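Local coordinates for protein putative branched-chain amino acid ABC transporter (Chromobacterium violaceum, PDB 4PYR) that is probably an LppC-family periplasmic lipoprotein of the binding-protein fold, possibly an enzyme regulator, and holds glutathione in its pocket in this crystal, at residues Tyr100-Ile105 / Tyr251-Asp256; Ala257-Val262 / Arg274-Thr279; Thr279-Leu284 / Glu291-Ala296. All blocks are in the same frame, centred on the assembly; numbering follows the deposited sequence.

In the fold
The three contacts form a compact cluster, with centres about 8 Å apart for contacts 1 and 2 and about 10 Å for the other two pairs. They follow in series along the chain. Contact 1 sets the run after strand 99-101, last in the parallel sheet, against helix 245-265. Contact 2 continues along that helix to strand 274-277, an edge strand of the mixed sheet, and contact 3 pairs strands 280-284 and 290-298 of the same sheet. Contacts 2 and 3 share Thr279, and Asp256 of contact 1 is within hydrogen-bonding distance of it. Elements tied to the two sheets thus meet beside the glutathione pocket, to which contact 1 contributes directly.

Contact 1: Tyr100-Ile105 / Tyr251-Asp256; sequences YSLSLI and YALGID. With GSH (glutathione), chain B.
Leu102 meets Asp256 at CB, short of its flat carboxylate: CD2 of the leucine lies 4.0 Å from CB of the aspartate, while the planar group itself is taken up elsewhere, by Thr279 OG1 at OD2 and by Val278 N and the Arg259 guanidinium at OD1. The other flat group is the glycine carboxylate of glutathione. Around its O31 lie carbons from both segments, Leu253 CD2 at 3.6 Å and Leu104 CG at 3.7 Å.

Between these two carboxylates runs an apolar seam. Leu102 and Leu253 both carry CG anti to the backbone N (chi1 176° and -180°), and the two side chains slide past each other in opposite directions. Leu253 CD1 settles on Leu102 CG at 3.6 Å and also touches its CD2. Leu104 CD2 approaches Leu253 CD1 to 4.2 Å. Leu253 is therefore forked: CD1 fills the leucine cluster and CD2 faces the ligand. Leu282 and Phe290 also touch Leu102.

Ser103 turns its CB away from the helix and toward glutathione, its OG lying 3.5 Å from ligand CB2. The same hydroxyl oxygen receives a weak bond from Ile105 N, two residues on. Ile105 also borders the ligand, through CG2 near the thiol end of its cysteine, though the very short approach there is doubtful.

The site is consistent with a periplasmic-binding-protein fold, and the two segments, 146 residues apart in sequence, together supply four of the eight residues lining the glutathione pocket. Their own junction is apolar, so the cohesion here comes from leucine packing, whereas a hydrogen bond to the ligand comes from outside the two segments, from Arg137 NH2.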
ATOM      1  N   TYR A 100      -9.238   8.173   9.918  1.00 25.16           N
ATOM      2  CA  TYR A 100      -8.135   8.262   8.969  1.00 24.26           C
ATOM      3  C   TYR A 100      -7.958   6.863   8.358  1.00 21.94           C
ATOM      4  O   TYR A 100      -8.532   5.897   8.843  1.00 21.67           O
ATOM      5  CB  TYR A 100      -6.815   8.641   9.694  1.00 24.26           C
ATOM      6  CG  TYR A 100      -6.887   9.976  10.430  1.00 26.25           C
ATOM      7  CD1 TYR A 100      -6.521  11.134   9.793  1.00 26.67           C
ATOM      8  CD2 TYR A 100      -7.276  10.036  11.766  1.00 24.53           C
ATOM      9  CE1 TYR A 100      -6.620  12.379  10.442  1.00 31.75           C
ATOM     10  CE2 TYR A 100      -7.356  11.261  12.435  1.00 29.98           C
ATOM     11  CZ  TYR A 100      -7.019  12.412  11.773  1.00 27.68           C
ATOM     12  OH  TYR A 100      -7.087  13.636  12.433  1.00 34.13           O
ATOM     13  N   SER A 101      -7.184   6.794   7.282  1.00 22.98           N
ATOM     14  CA  SER A 101      -6.916   5.504   6.612  1.00 24.90           C
ATOM     15  C   SER A 101      -5.426   5.370   6.352  1.00 22.79           C
ATOM     16  O   SER A 101      -4.783   6.323   5.976  1.00 22.25           O
ATOM     17  CB  SER A 101      -7.661   5.417   5.260  1.00 28.54           C
ATOM     18  OG  SER A 101      -7.283   4.247   4.533  1.00 37.14           O
ATOM     19  N   LEU A 102      -4.901   4.153   6.530  1.00 20.95           N
ATOM     20  CA  LEU A 102      -3.599   3.756   5.970  1.00 21.80           C
ATOM     21  C   LEU A 102      -3.836   2.419   5.291  1.00 20.26           C
ATOM     22  O   LEU A 102      -4.324   1.527   5.921  1.00 21.26           O
ATOM     23  CB  LEU A 102      -2.545   3.567   7.050  1.00 21.02           C
ATOM     24  CG  LEU A 102      -1.173   3.057   6.561  1.00 21.12           C
ATOM     25  CD1 LEU A 102      -0.477   4.023   5.604  1.00 22.78           C
ATOM     26  CD2 LEU A 102      -0.252   2.766   7.718  1.00 21.49           C
ATOM     27  N   SER A 103      -3.477   2.334   4.030  1.00 21.13           N
ATOM     28  CA  SER A 103      -3.724   1.110   3.255  1.00 25.31           C
ATOM     29  C   SER A 103      -2.669   0.958   2.167  1.00 24.71           C
ATOM     30  O   SER A 103      -1.805   1.817   1.994  1.00 24.28           O
ATOM     31  CB  SER A 103      -5.144   1.156   2.636  1.00 25.67           C
ATOM     32  OG  SER A 103      -5.197   2.040   1.536  1.00 27.38           O
ATOM     33  N   LEU A 104      -2.756  -0.141   1.431  1.00 25.44           N
ATOM     34  CA  LEU A 104      -1.818  -0.409   0.353  1.00 25.81           C
ATOM     35  C   LEU A 104      -2.453  -0.156  -1.010  1.00 28.90           C
ATOM     36  O   LEU A 104      -2.112  -0.813  -1.982  1.00 31.93           O
ATOM     37  CB  LEU A 104      -1.324  -1.868   0.475  1.00 27.35           C
ATOM     38  CG  LEU A 104      -0.735  -2.175   1.844  1.00 26.94           C
ATOM     39  CD1 LEU A 104      -0.290  -3.625   1.879  1.00 29.99           C
ATOM     40  CD2 LEU A 104       0.405  -1.218   2.215  1.00 25.17           C
ATOM     41  N   ILE A 105      -3.320   0.841  -1.109  1.00 28.04           N
ATOM     42  CA  ILE A 105      -4.081   1.066  -2.369  1.00 26.80           C
ATOM     43  C   ILE A 105      -3.191   1.155  -3.587  1.00 24.76           C
ATOM     44  O   ILE A 105      -2.276   1.988  -3.684  1.00 25.25           O
ATOM     45  CB  ILE A 105      -4.947   2.350  -2.349  1.00 31.64           C
ATOM     46  CG1 ILE A 105      -4.183   3.575  -1.843  1.00 35.10           C
ATOM     47  CG2 ILE A 105      -6.196   2.117  -1.544  1.00 38.92           C
ATOM     48  CD1 ILE A 105      -4.919   4.863  -2.166  1.00 38.40           C
ATOM     49  N   TYR A 251       2.575  -7.130   7.511  1.00 18.67           N
ATOM     50  CA  TYR A 251       3.367  -6.995   8.739  1.00 17.22           C
ATOM     51  C   TYR A 251       3.926  -5.573   8.854  1.00 16.56           C
ATOM     52  O   TYR A 251       3.806  -4.920   9.927  1.00 16.40           O
ATOM     53  CB  TYR A 251       4.506  -8.028   8.691  1.00 18.97           C
ATOM     54  CG  TYR A 251       5.479  -7.994   9.849  1.00 16.50           C
ATOM     55  CD1 TYR A 251       5.199  -8.656  11.055  1.00 17.25           C
ATOM     56  CD2 TYR A 251       6.701  -7.332   9.742  1.00 16.80           C
ATOM     57  CE1 TYR A 251       6.120  -8.669  12.109  1.00 17.88           C
ATOM     58  CE2 TYR A 251       7.625  -7.306  10.797  1.00 17.80           C
ATOM     59  CZ  TYR A 251       7.349  -7.983  11.969  1.00 17.91           C
ATOM     60  OH  TYR A 251       8.253  -7.993  13.011  1.00 18.29           O
ATOM     61  N   ALA A 252       4.467  -5.071   7.752  1.00 15.73           N
ATOM     62  CA  ALA A 252       5.030  -3.735   7.707  1.00 16.04           C
ATOM     63  C   ALA A 252       3.907  -2.731   7.898  1.00 15.18           C
ATOM     64  O   ALA A 252       4.116  -1.706   8.538  1.00 15.30           O
ATOM     65  CB  ALA A 252       5.781  -3.488   6.406  1.00 16.95           C
ATOM     66  N   LEU A 253       2.734  -3.020   7.357  1.00 16.60           N
ATOM     67  CA  LEU A 253       1.576  -2.135   7.539  1.00 16.08           C
ATOM     68  C   LEU A 253       1.272  -2.022   9.019  1.00 15.71           C
ATOM     69  O   LEU A 253       0.944  -0.925   9.515  1.00 16.57           O
ATOM     70  CB  LEU A 253       0.374  -2.697   6.744  1.00 17.54           C
ATOM     71  CG  LEU A 253      -0.904  -1.864   6.839  1.00 19.82           C
ATOM     72  CD1 LEU A 253      -0.716  -0.541   6.154  1.00 20.76           C
ATOM     73  CD2 LEU A 253      -2.052  -2.659   6.217  1.00 19.74           C
ATOM     74  N   GLY A 254       1.334  -3.139   9.729  1.00 14.61           N
ATOM     75  CA  GLY A 254       1.150  -3.158  11.187  1.00 14.66           C
ATOM     76  C   GLY A 254       2.133  -2.291  11.949  1.00 16.30           C
ATOM     77  O   GLY A 254       1.757  -1.537  12.885  1.00 16.38           O
ATOM     78  N   ILE A 255       3.404  -2.364  11.546  1.00 14.77           N
ATOM     79  CA  ILE A 255       4.422  -1.538  12.177  1.00 15.48           C
ATOM     80  C   ILE A 255       4.025  -0.082  11.997  1.00 14.51           C
ATOM     81  O   ILE A 255       4.025   0.674  12.980  1.00 15.96           O
ATOM     82  CB  ILE A 255       5.806  -1.776  11.566  1.00 17.12           C
ATOM     83  CG1 ILE A 255       6.283  -3.174  12.003  1.00 16.76           C
ATOM     84  CG2 ILE A 255       6.789  -0.672  11.935  1.00 15.36           C
ATOM     85  CD1 ILE A 255       7.519  -3.626  11.302  1.00 18.06           C
ATOM     86  N   ASP A 256       3.799   0.356  10.786  1.00 15.18           N
ATOM     87  CA  ASP A 256       3.462   1.800  10.589  1.00 14.53           C
ATOM     88  C   ASP A 256       2.123   2.203  11.211  1.00 15.59           C
ATOM     89  O   ASP A 256       1.987   3.370  11.613  1.00 16.70           O
ATOM     90  CB  ASP A 256       3.485   2.168   9.122  1.00 15.57           C
ATOM     91  CG  ASP A 256       4.886   2.401   8.586  1.00 15.85           C
ATOM     92  OD1 ASP A 256       5.882   2.396   9.346  1.00 16.46           O
ATOM     93  OD2 ASP A 256       4.993   2.621   7.379  1.00 15.75           O
TER
HETATM   94  N1  GSH B 401     -11.622   1.533  -4.022  1.00 38.10           N
HETATM   95  CA1 GSH B 401     -11.175   0.340  -4.709  1.00 37.78           C
HETATM   96  C1  GSH B 401     -11.691   0.275  -6.132  1.00 36.28           C
HETATM   97  O11 GSH B 401     -11.476   1.221  -6.937  1.00 39.60           O
HETATM   98  O12 GSH B 401     -12.295  -0.762  -6.496  1.00 45.47           O
HETATM   99  CB1 GSH B 401     -11.605  -0.914  -3.939  1.00 36.77           C
HETATM  100  CG1 GSH B 401     -11.121  -0.944  -2.490  1.00 35.67           C
HETATM  101  CD1 GSH B 401      -9.626  -1.007  -2.426  1.00 36.57           C
HETATM  102  OE1 GSH B 401      -8.980  -0.875  -3.456  1.00 34.84           O
HETATM  103  N2  GSH B 401      -9.120  -1.223  -1.192  1.00 39.56           N
HETATM  104  CA2 GSH B 401      -7.694  -1.333  -0.854  1.00 40.65           C
HETATM  105  C2  GSH B 401      -7.368  -2.759  -0.526  1.00 44.59           C
HETATM  106  O2  GSH B 401      -8.086  -3.505  -1.201  1.00 47.15           O
HETATM  107  CB2 GSH B 401      -7.373  -0.398   0.296  1.00 43.88           C
HETATM  108  SG2 GSH B 401      -8.547   0.948   0.339  1.00 47.24           S
HETATM  109  N3  GSH B 401      -6.429  -3.217   0.384  1.00 38.98           N
HETATM  110  CA3 GSH B 401      -5.365  -2.516   1.163  1.00 40.09           C
HETATM  111  C3  GSH B 401      -5.241  -2.871   2.648  1.00 42.73           C
HETATM  112  O31 GSH B 401      -4.111  -2.826   3.231  1.00 36.61           O
HETATM  113  O32 GSH B 401      -6.272  -3.208   3.265  1.00 36.41           O

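Contact 2: Ala257-Val262 / Arg274-Thr279; sequences AYRLAV and RLDGVT
Arg259 and Leu260 of helix 245-265 pack against Leu275 and Asp276 of strand 274-277, an edge strand of the mixed sheet, in a helix-on-strand arrangement. The axes of 257-262 and 274-277 run roughly antiparallel, at 157°, and are 9.3 Å apart at their closest. Asp276 is the centre of an inverse gamma turn, which bends the chain just where the arginine reaches it.

Polar contacts converge on Asp276. The Arg259 guanidinium grips the backbone O of Asp276 end-on with both terminal nitrogens, NH1 at 2.9 Å and NH2 at 3.1 Å. The oxygen lies in the guanidinium plane, yet both donors stand above the carbonyl plane on the same face. A salt bridge adds the side chain: NH2 is 2.9 Å from Asp276 OD1, as a weak, bent bond, with the carboxylate turned 73° from the guanidinium. The aspartate's negative charge probably eases the nearness of Arg235, whose NH2 lies close to that of Arg259.

Apolar contacts line the arginine chain and one face of its guanidinium. The chain bends at chi3 (62°), which places NE near both methyls of Leu275. Leu275 CD1 then lies over one guanidinium face, 3.6 Å above the plane and offset toward the rim, while its CD2 touches Arg259 CB at 3.7 Å. Leu260 crosses Leu275 obliquely, its CD2 meeting Leu275 CB.

At the guanidinium edge, Val278 N approaches Arg259 NH1 to 3.4 Å near the guanidinium plane, two donors with no bond between them.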
ATOM      1  N   ALA A 257       1.178   1.277  11.340  1.00 14.96           N
ATOM      2  CA  ALA A 257      -0.133   1.604  11.977  1.00 15.29           C
ATOM      3  C   ALA A 257       0.129   1.935  13.462  1.00 15.91           C
ATOM      4  O   ALA A 257      -0.430   2.901  13.999  1.00 17.17           O
ATOM      5  CB  ALA A 257      -1.122   0.438  11.839  1.00 16.63           C
ATOM      6  N   TYR A 258       0.957   1.111  14.130  1.00 15.67           N
ATOM      7  CA  TYR A 258       1.363   1.366  15.467  1.00 16.10           C
ATOM      8  C   TYR A 258       2.008   2.765  15.546  1.00 16.92           C
ATOM      9  O   TYR A 258       1.626   3.580  16.402  1.00 16.73           O
ATOM     10  CB  TYR A 258       2.372   0.354  15.952  1.00 15.47           C
ATOM     11  CG  TYR A 258       2.886   0.743  17.317  1.00 16.76           C
ATOM     12  CD1 TYR A 258       2.254   0.314  18.439  1.00 15.93           C
ATOM     13  CD2 TYR A 258       4.039   1.530  17.479  1.00 17.22           C
ATOM     14  CE1 TYR A 258       2.744   0.645  19.720  1.00 16.18           C
ATOM     15  CE2 TYR A 258       4.511   1.884  18.731  1.00 17.77           C
ATOM     16  CZ  TYR A 258       3.851   1.449  19.835  1.00 16.36           C
ATOM     17  OH  TYR A 258       4.280   1.814  21.097  1.00 19.96           O
ATOM     18  N   ARG A 259       2.959   3.057  14.641  1.00 15.87           N
ATOM     19  CA  ARG A 259       3.701   4.304  14.721  1.00 17.03           C
ATOM     20  C   ARG A 259       2.822   5.507  14.510  1.00 17.36           C
ATOM     21  O   ARG A 259       2.974   6.501  15.223  1.00 18.79           O
ATOM     22  CB  ARG A 259       4.860   4.319  13.757  1.00 15.88           C
ATOM     23  CG  ARG A 259       5.866   3.170  14.035  1.00 16.64           C
ATOM     24  CD  ARG A 259       6.950   2.990  12.955  1.00 16.70           C
ATOM     25  NE  ARG A 259       7.797   4.166  12.814  1.00 19.21           N
ATOM     26  CZ  ARG A 259       8.390   4.583  11.714  1.00 16.25           C
ATOM     27  NH1 ARG A 259       8.238   3.940  10.559  1.00 18.39           N
ATOM     28  NH2 ARG A 259       9.158   5.648  11.748  1.00 19.66           N
ATOM     29  N   LEU A 260       1.940   5.415  13.523  1.00 17.00           N
ATOM     30  CA  LEU A 260       0.973   6.509  13.260  1.00 18.03           C
ATOM     31  C   LEU A 260      -0.006   6.689  14.391  1.00 18.30           C
ATOM     32  O   LEU A 260      -0.312   7.836  14.770  1.00 20.38           O
ATOM     33  CB  LEU A 260       0.200   6.276  11.984  1.00 18.70           C
ATOM     34  CG  LEU A 260       0.868   6.611  10.695  1.00 19.80           C
ATOM     35  CD1 LEU A 260      -0.099   6.214   9.578  1.00 20.27           C
ATOM     36  CD2 LEU A 260       1.177   8.077  10.613  1.00 22.32           C
ATOM     37  N   ALA A 261      -0.497   5.590  14.950  1.00 17.92           N
ATOM     38  CA  ALA A 261      -1.416   5.669  16.095  1.00 18.19           C
ATOM     39  C   ALA A 261      -0.800   6.427  17.230  1.00 18.83           C
ATOM     40  O   ALA A 261      -1.455   7.293  17.839  1.00 19.23           O
ATOM     41  CB  ALA A 261      -1.814   4.283  16.552  1.00 18.88           C
ATOM     42  N   VAL A 262       0.463   6.159  17.533  1.00 18.21           N
ATOM     43  CA  VAL A 262       1.131   6.873  18.619  1.00 19.89           C
ATOM     44  C   VAL A 262       1.170   8.376  18.335  1.00 24.55           C
ATOM     45  O   VAL A 262       0.917   9.175  19.231  1.00 24.07           O
ATOM     46  CB  VAL A 262       2.558   6.342  18.876  1.00 20.15           C
ATOM     47  CG1 VAL A 262       3.283   7.226  19.849  1.00 23.78           C
ATOM     48  CG2 VAL A 262       2.477   4.909  19.410  1.00 19.89           C
ATOM     49  N   ARG A 274       3.243  13.254   9.959  1.00 26.91           N
ATOM     50  CA  ARG A 274       4.030  12.704   8.878  1.00 26.61           C
ATOM     51  C   ARG A 274       4.883  11.593   9.485  1.00 24.12           C
ATOM     52  O   ARG A 274       5.149  11.613  10.673  1.00 26.51           O
ATOM     53  CB  ARG A 274       4.937  13.763   8.278  1.00 28.05           C
ATOM     54  CG  ARG A 274       4.199  15.007   7.776  1.00 30.25           C
ATOM     55  CD  ARG A 274       4.777  15.537   6.478  1.00 36.70           C
ATOM     56  NE  ARG A 274       3.942  16.593   5.890  1.00 34.20           N
ATOM     57  CZ  ARG A 274       4.180  17.194   4.725  1.00 37.43           C
ATOM     58  NH1 ARG A 274       5.238  16.866   3.998  1.00 41.46           N
ATOM     59  NH2 ARG A 274       3.338  18.134   4.283  1.00 41.99           N
ATOM     60  N   LEU A 275       5.293  10.621   8.680  1.00 22.49           N
ATOM     61  CA  LEU A 275       6.092   9.500   9.183  1.00 22.26           C
ATOM     62  C   LEU A 275       7.057   8.982   8.122  1.00 20.68           C
ATOM     63  O   LEU A 275       6.667   8.829   6.987  1.00 19.27           O
ATOM     64  CB  LEU A 275       5.176   8.329   9.567  1.00 21.30           C
ATOM     65  CG  LEU A 275       5.792   7.172  10.383  1.00 20.39           C
ATOM     66  CD1 LEU A 275       6.084   7.652  11.780  1.00 22.51           C
ATOM     67  CD2 LEU A 275       4.959   5.896  10.408  1.00 21.00           C
ATOM     68  N   ASP A 276       8.294   8.701   8.532  1.00 20.14           N
ATOM     69  CA  ASP A 276       9.237   7.903   7.727  1.00 20.15           C
ATOM     70  C   ASP A 276       8.871   6.422   7.872  1.00 18.46           C
ATOM     71  O   ASP A 276       9.499   5.652   8.623  1.00 18.21           O
ATOM     72  CB  ASP A 276      10.713   8.210   8.082  1.00 21.62           C
ATOM     73  CG  ASP A 276      11.104   7.856   9.521  1.00 24.86           C
ATOM     74  OD1 ASP A 276      10.261   7.946  10.425  1.00 24.93           O
ATOM     75  OD2 ASP A 276      12.284   7.482   9.752  1.00 28.59           O
ATOM     76  N   GLY A 277       7.794   6.048   7.200  1.00 18.55           N
ATOM     77  CA  GLY A 277       7.171   4.779   7.399  1.00 16.21           C
ATOM     78  C   GLY A 277       8.044   3.671   6.811  1.00 16.73           C
ATOM     79  O   GLY A 277       8.745   3.882   5.814  1.00 16.79           O
ATOM     80  N   VAL A 278       7.988   2.518   7.439  1.00 17.20           N
ATOM     81  CA  VAL A 278       8.578   1.333   6.791  1.00 15.96           C
ATOM     82  C   VAL A 278       7.815   0.972   5.516  1.00 17.30           C
ATOM     83  O   VAL A 278       8.371   0.299   4.649  1.00 17.82           O
ATOM     84  CB  VAL A 278       8.725   0.110   7.707  1.00 15.05           C
ATOM     85  CG1 VAL A 278       9.581   0.422   8.892  1.00 16.90           C
ATOM     86  CG2 VAL A 278       7.368  -0.480   8.120  1.00 15.87           C
ATOM     87  N   THR A 279       6.568   1.474   5.369  1.00 15.40           N
ATOM     88  CA  THR A 279       5.763   1.199   4.187  1.00 16.04           C
ATOM     89  C   THR A 279       5.895   2.321   3.171  1.00 16.73           C
ATOM     90  O   THR A 279       5.354   2.208   2.056  1.00 16.72           O
ATOM     91  CB  THR A 279       4.259   1.037   4.513  1.00 16.88           C
ATOM     92  OG1 THR A 279       3.723   2.317   4.939  1.00 17.14           O
ATOM     93  CG2 THR A 279       4.022  -0.032   5.507  1.00 16.85           C
TER

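Contact 3: Thr279-Leu284 / Glu291-Ala296; sequences TGDLKL and ERQLPA
Asp281 and Gln293 form an antiparallel hydrogen-bonded pair, with Asp281 N to Gln293 O at 2.9 Å and Gln293 N to Asp281 O at 2.8 Å. Lys283 and Glu291 repeat the pattern less evenly: Glu291 N reaches Lys283 O at 2.8 Å, whereas the return bond from Lys283 N is weak. Between them, at the non-hydrogen-bonded pair Leu282-Arg292, CA-H...O contacts to Glu291 O and Asp281 O supplement the ladder.

Among side chains, Leu282 and Arg292 lie side by side, pointing the same way, and Leu282 CD2 presses on Arg292 CG at 3.4 Å. The bend of Arg292 at chi3 (-59°) turns NE aside, and NH1 donates to Thr279 O at 3.0 Å, in the carbonyl plane. Its NH2 forms a salt bridge with Glu109. On the opposite face of the sheet, a water joins Asp281 OD2 to Gln293 NE2.

Gly280, at phi 141° and psi 169°, takes backbone angles at which a CB would jam against the preceding carbonyl, and it lets Gln293 O come 3.3 Å from its CA. The whole is a beta hairpin, strands 280-284 and 290-298, within the mixed sheet of the binding-protein-like fold.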
ATOM      1  N   THR A 279       6.568   1.474   5.369  1.00 15.40           N
ATOM      2  CA  THR A 279       5.763   1.199   4.187  1.00 16.04           C
ATOM      3  C   THR A 279       5.895   2.321   3.171  1.00 16.73           C
ATOM      4  O   THR A 279       5.354   2.208   2.056  1.00 16.72           O
ATOM      5  CB  THR A 279       4.259   1.037   4.513  1.00 16.88           C
ATOM      6  OG1 THR A 279       3.723   2.317   4.939  1.00 17.14           O
ATOM      7  CG2 THR A 279       4.022  -0.032   5.507  1.00 16.85           C
ATOM      8  N   GLY A 280       6.611   3.385   3.532  1.00 16.01           N
ATOM      9  CA  GLY A 280       6.823   4.541   2.670  1.00 17.25           C
ATOM     10  C   GLY A 280       6.754   5.805   3.498  1.00 17.29           C
ATOM     11  O   GLY A 280       6.425   5.745   4.682  1.00 17.41           O
ATOM     12  N   ASP A 281       7.145   6.916   2.902  1.00 18.23           N
ATOM     13  CA  ASP A 281       7.016   8.207   3.583  1.00 19.59           C
ATOM     14  C   ASP A 281       5.537   8.562   3.564  1.00 20.16           C
ATOM     15  O   ASP A 281       4.908   8.515   2.515  1.00 19.48           O
ATOM     16  CB  ASP A 281       7.855   9.291   2.907  1.00 19.89           C
ATOM     17  CG  ASP A 281       9.308   9.304   3.372  1.00 22.49           C
ATOM     18  OD1 ASP A 281       9.688   8.632   4.348  1.00 23.73           O
ATOM     19  OD2 ASP A 281      10.064  10.038   2.721  1.00 27.18           O
ATOM     20  N   LEU A 282       4.980   8.855   4.733  1.00 20.40           N
ATOM     21  CA  LEU A 282       3.560   9.038   4.901  1.00 18.79           C
ATOM     22  C   LEU A 282       3.214  10.486   5.245  1.00 20.65           C
ATOM     23  O   LEU A 282       3.883  11.134   6.027  1.00 21.03           O
ATOM     24  CB  LEU A 282       3.062   8.175   6.044  1.00 21.62           C
ATOM     25  CG  LEU A 282       3.487   6.715   5.968  1.00 19.62           C
ATOM     26  CD1 LEU A 282       2.880   5.936   7.094  1.00 23.44           C
ATOM     27  CD2 LEU A 282       3.017   6.133   4.665  1.00 21.27           C
ATOM     28  N   LYS A 283       2.131  10.936   4.640  1.00 20.04           N
ATOM     29  CA  LYS A 283       1.517  12.235   4.928  1.00 22.70           C
ATOM     30  C   LYS A 283       0.057  12.212   4.490  1.00 22.59           C
ATOM     31  O   LYS A 283      -0.325  11.441   3.597  1.00 21.76           O
ATOM     32  CB  LYS A 283       2.289  13.370   4.258  1.00 24.96           C
ATOM     33  CG  LYS A 283       2.121  13.524   2.757  1.00 28.52           C
ATOM     34  CD  LYS A 283       2.777  14.840   2.295  1.00 32.69           C
ATOM     35  CE  LYS A 283       4.176  14.676   1.731  1.00 41.25           C
ATOM     36  NZ  LYS A 283       5.112  13.959   2.642  1.00 54.01           N
ATOM     37  N   LEU A 284      -0.766  13.043   5.126  1.00 26.52           N
ATOM     38  CA  LEU A 284      -2.199  12.953   4.907  1.00 24.24           C
ATOM     39  C   LEU A 284      -2.530  13.583   3.565  1.00 25.88           C
ATOM     40  O   LEU A 284      -2.022  14.673   3.231  1.00 29.20           O
ATOM     41  CB  LEU A 284      -2.934  13.665   6.044  1.00 29.50           C
ATOM     42  CG  LEU A 284      -4.302  13.200   6.468  1.00 28.39           C
ATOM     43  CD1 LEU A 284      -4.309  11.697   6.690  1.00 30.47           C
ATOM     44  CD2 LEU A 284      -4.761  13.925   7.722  1.00 32.41           C
ATOM     45  N   GLU A 291      -1.110   9.018   2.429  1.00 25.37           N
ATOM     46  CA  GLU A 291      -0.538   8.548   1.204  1.00 26.18           C
ATOM     47  C   GLU A 291       0.915   8.138   1.419  1.00 22.12           C
ATOM     48  O   GLU A 291       1.567   8.607   2.347  1.00 21.96           O
ATOM     49  CB  GLU A 291      -0.747   9.541   0.079  1.00 34.48           C
ATOM     50  CG  GLU A 291      -2.231   9.860  -0.123  1.00 35.20           C
ATOM     51  CD  GLU A 291      -2.483  10.968  -1.117  1.00 40.43           C
ATOM     52  OE1 GLU A 291      -1.537  11.757  -1.400  1.00 43.63           O
ATOM     53  OE2 GLU A 291      -3.643  11.042  -1.609  1.00 46.05           O
ATOM     54  N   ARG A 292       1.364   7.188   0.610  1.00 24.59           N
ATOM     55  CA  ARG A 292       2.632   6.514   0.787  1.00 23.72           C
ATOM     56  C   ARG A 292       3.538   6.787  -0.389  1.00 25.85           C
ATOM     57  O   ARG A 292       3.262   6.347  -1.512  1.00 31.19           O
ATOM     58  CB  ARG A 292       2.482   4.990   0.814  1.00 24.33           C
ATOM     59  CG  ARG A 292       1.810   4.334   1.988  1.00 27.99           C
ATOM     60  CD  ARG A 292       2.074   2.842   1.939  1.00 25.92           C
ATOM     61  NE  ARG A 292       1.574   2.260   0.717  1.00 22.93           N
ATOM     62  CZ  ARG A 292       2.187   1.327  -0.036  1.00 21.30           C
ATOM     63  NH1 ARG A 292       3.393   0.868   0.252  1.00 18.90           N
ATOM     64  NH2 ARG A 292       1.573   0.896  -1.109  1.00 21.01           N
ATOM     65  N   GLN A 293       4.646   7.456  -0.116  1.00 19.28           N
ATOM     66  CA  GLN A 293       5.630   7.815  -1.130  1.00 19.65           C
ATOM     67  C   GLN A 293       6.725   6.766  -1.051  1.00 19.41           C
ATOM     68  O   GLN A 293       7.283   6.525   0.018  1.00 18.86           O
ATOM     69  CB  GLN A 293       6.174   9.185  -0.831  1.00 25.00           C
ATOM     70  CG  GLN A 293       6.508  10.041  -2.016  1.00 29.37           C
ATOM     71  CD  GLN A 293       6.930  11.422  -1.585  1.00 32.04           C
ATOM     72  OE1 GLN A 293       6.304  12.451  -1.956  1.00 35.81           O
ATOM     73  NE2 GLN A 293       7.930  11.468  -0.713  1.00 32.89           N
ATOM     74  N   LEU A 294       7.026   6.130  -2.181  1.00 19.60           N
ATOM     75  CA  LEU A 294       7.856   4.933  -2.174  1.00 18.06           C
ATOM     76  C   LEU A 294       9.190   5.166  -2.885  1.00 19.04           C
ATOM     77  O   LEU A 294       9.236   5.839  -3.919  1.00 21.29           O
ATOM     78  CB  LEU A 294       7.176   3.779  -2.905  1.00 20.57           C
ATOM     79  CG  LEU A 294       5.835   3.313  -2.346  1.00 22.08           C
ATOM     80  CD1 LEU A 294       5.341   2.169  -3.218  1.00 22.85           C
ATOM     81  CD2 LEU A 294       5.937   2.878  -0.906  1.00 20.53           C
ATOM     82  N   PRO A 295      10.248   4.519  -2.384  1.00 19.42           N
ATOM     83  CA  PRO A 295      11.540   4.489  -3.045  1.00 19.52           C
ATOM     84  C   PRO A 295      11.521   3.521  -4.273  1.00 19.58           C
ATOM     85  O   PRO A 295      10.652   2.630  -4.400  1.00 19.81           O
ATOM     86  CB  PRO A 295      12.461   3.950  -1.956  1.00 20.01           C
ATOM     87  CG  PRO A 295      11.577   3.042  -1.168  1.00 19.99           C
ATOM     88  CD  PRO A 295      10.229   3.692  -1.173  1.00 19.30           C
ATOM     89  N   ALA A 296      12.472   3.743  -5.164  1.00 22.02           N
ATOM     90  CA  ALA A 296      12.656   2.892  -6.321  1.00 21.01           C
ATOM     91  C   ALA A 296      13.730   1.884  -6.050  1.00 21.00           C
ATOM     92  O   ALA A 296      14.625   2.090  -5.269  1.00 24.96           O
ATOM     93  CB  ALA A 296      13.025   3.709  -7.534  1.00 22.65           C
TER
HETATM   94  O   HOH W   1       9.963   9.989  -0.090  1.00 29.42           O